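Local coordinates for protein acetyl-CoA C-acetyltransferase (Syntrophomonas wolfei subsp. wolfei, PDB 7N7Z) that probably catalyses the thiolase reaction, transferring an acetyl group from one acetyl-CoA to another to give acetoacetyl-CoA, at residues 19-24 against 251-256. Sequence-based numbering, arbitrary orientation.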
loop_
_atom_site.group_PDB
_atom_site.type_symbol
_atom_site.label_atom_id
_atom_site.label_comp_id
_atom_site.label_asym_id
_atom_site.label_seq_id
_atom_site.Cartn_x
_atom_site.Cartn_y
_atom_site.Cartn_z
ATOM N N GLY B 19 0.927 26.303 -10.025
ATOM C CA GLY B 19 -0.336 25.884 -9.465
ATOM C C GLY B 19 -0.247 25.540 -7.989
ATOM O O GLY B 19 0.819 25.238 -7.458
ATOM N N ARG B 20 -1.402 25.593 -7.330
ATOM C CA ARG B 20 -1.480 25.250 -5.919
ATOM C C ARG B 20 -1.347 23.745 -5.724
ATOM O O ARG B 20 -1.744 22.947 -6.578
ATOM C CB ARG B 20 -2.808 25.719 -5.326
ATOM C CG ARG B 20 -2.785 27.114 -4.732
ATOM C CD ARG B 20 -4.168 27.502 -4.222
ATOM N NE ARG B 20 -4.251 28.909 -3.849
ATOM C CZ ARG B 20 -4.391 29.362 -2.609
ATOM N NH1 ARG B 20 -4.444 28.543 -1.570
ATOM N NH2 ARG B 20 -4.483 30.673 -2.406
ATOM N N TYR B 21 -0.783 23.361 -4.582
ATOM C CA TYR B 21 -0.765 21.961 -4.181
ATOM C C TYR B 21 -2.172 21.393 -4.236
ATOM O O TYR B 21 -3.065 21.850 -3.516
ATOM C CB TYR B 21 -0.191 21.829 -2.770
ATOM C CG TYR B 21 -0.113 20.411 -2.250
ATOM C CD1 TYR B 21 0.518 19.414 -2.981
ATOM C CD2 TYR B 21 -0.661 20.073 -1.018
ATOM C CE1 TYR B 21 0.595 18.122 -2.506
ATOM C CE2 TYR B 21 -0.587 18.781 -0.535
ATOM C CZ TYR B 21 0.043 17.811 -1.281
ATOM O OH TYR B 21 0.117 16.523 -0.799
ATOM N N LEU B 22 -2.374 20.402 -5.103
ATOM C CA LEU B 22 -3.691 19.803 -5.301
ATOM C C LEU B 22 -4.684 20.829 -5.838
ATOM O O LEU B 22 -5.873 20.792 -5.509
ATOM C CB LEU B 22 -4.210 19.177 -4.002
ATOM C CG LEU B 22 -3.189 18.307 -3.260
ATOM C CD1 LEU B 22 -3.675 17.944 -1.867
ATOM C CD2 LEU B 22 -2.881 17.050 -4.066
ATOM N N GLY B 23 -4.201 21.749 -6.672
ATOM C CA GLY B 23 -5.023 22.833 -7.171
ATOM C C GLY B 23 -5.313 22.755 -8.655
ATOM O O GLY B 23 -5.733 21.711 -9.163
ATOM N N GLY B 24 -5.077 23.862 -9.363
ATOM C CA GLY B 24 -5.493 23.948 -10.753
ATOM C C GLY B 24 -4.815 22.942 -11.661
ATOM O O GLY B 24 -5.413 22.483 -12.638
ATOM N N SER B 251 7.627 29.315 1.898
ATOM C CA SER B 251 7.294 28.971 0.524
ATOM C C SER B 251 6.372 27.758 0.505
ATOM O O SER B 251 6.397 26.915 1.408
ATOM C CB SER B 251 8.561 28.694 -0.283
ATOM O OG SER B 251 9.216 27.525 0.175
ATOM N N GLY B 252 5.548 27.670 -0.535
ATOM C CA GLY B 252 4.499 26.678 -0.593
ATOM C C GLY B 252 4.901 25.409 -1.320
ATOM O O GLY B 252 6.048 25.207 -1.723
ATOM N N ILE B 253 3.914 24.532 -1.471
ATOM C CA ILE B 253 4.022 23.302 -2.246
ATOM C C ILE B 253 3.217 23.529 -3.518
ATOM O O ILE B 253 2.037 23.895 -3.452
ATOM C CB ILE B 253 3.503 22.095 -1.447
ATOM C CG1 ILE B 253 4.398 21.836 -0.227
ATOM C CG2 ILE B 253 3.430 20.853 -2.315
ATOM C CD1 ILE B 253 4.120 22.750 0.961
ATOM N N ASN B 254 3.854 23.356 -4.677
ATOM C CA ASN B 254 3.265 23.848 -5.915
ATOM C C ASN B 254 3.727 23.027 -7.109
ATOM O O ASN B 254 4.747 22.336 -7.059
ATOM C CB ASN B 254 3.618 25.322 -6.137
ATOM C CG ASN B 254 3.321 26.176 -4.927
ATOM O OD1 ASN B 254 4.213 26.488 -4.139
ATOM N ND2 ASN B 254 2.055 26.543 -4.759
ATOM N N ASP B 255 2.961 23.135 -8.192
ATOM C CA ASP B 255 3.243 22.468 -9.455
ATOM C C ASP B 255 3.711 23.485 -10.487
ATOM O O ASP B 255 3.195 24.608 -10.541
ATOM C CB ASP B 255 1.996 21.747 -9.983
ATOM C CG ASP B 255 1.376 20.818 -8.957
ATOM O OD1 ASP B 255 2.127 20.239 -8.142
ATOM O OD2 ASP B 255 0.136 20.665 -8.969
ATOM N N CYS B 256 4.679 23.090 -11.314
ATOM C CA CYS B 256 5.143 23.959 -12.389
ATOM C C CYS B 256 6.149 23.216 -13.254
ATOM O O CYS B 256 6.767 22.238 -12.825
ATOM C CB CYS B 256 5.785 25.240 -11.849
ATOM S SG CYS B 256 6.276 26.397 -13.145
HETATM O O HOH W 1 -1.803 22.851 -9.154
#
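With CG anti to the carbonyl carbon (chi1 -51°), Asn254 brings its amide ND2 to the carbonyl oxygen of Gly19, while Tyr21, its CG anti to the backbone N, runs side by side with Ile253. The meeting place is where antiparallel strands 8-20 and 254-264 of the mixed thiolase-fold sheet adjoin. Gly19 and Asp255 form a hydrogen-bonded pair: Gly19 N donates to Asp255 O at 2.9 Å, and Asp255 N returns a bond to Gly19 O at 3.1 Å. That same Gly19 O takes a second donor, Asn254 ND2 at 3.2 Å; the two N-H groups reach it from opposite faces of the carbonyl plane, 36° and 39° out of it and off the lone pairs. Asn254 OD1 accepts from the backbone N of His358, a predicted active-site residue, so the amide ties the strand pair to that loop. An alanine in place of Asn254 would probably leave His358 N without this acceptor and Gly19 O with a single one of its two donors. At the strand's end the chain reverses in a type II beta turn from Arg20 to Gly23. Methyl CG2 of Ile253 approaches the Tyr21 ring obliquely, 3.3 Å from CD1, and Leu22 CG sits over the ring's centre; Tyr21 OH is hydrogen-bonded to Arg133 NH1 of one neighbouring subunit and Arg137 O of another. Asp255 OD2, hydrogen-bonded to Ser123 OG, also accepts from a water 2.9 Å away, which donates to Arg20 O as well.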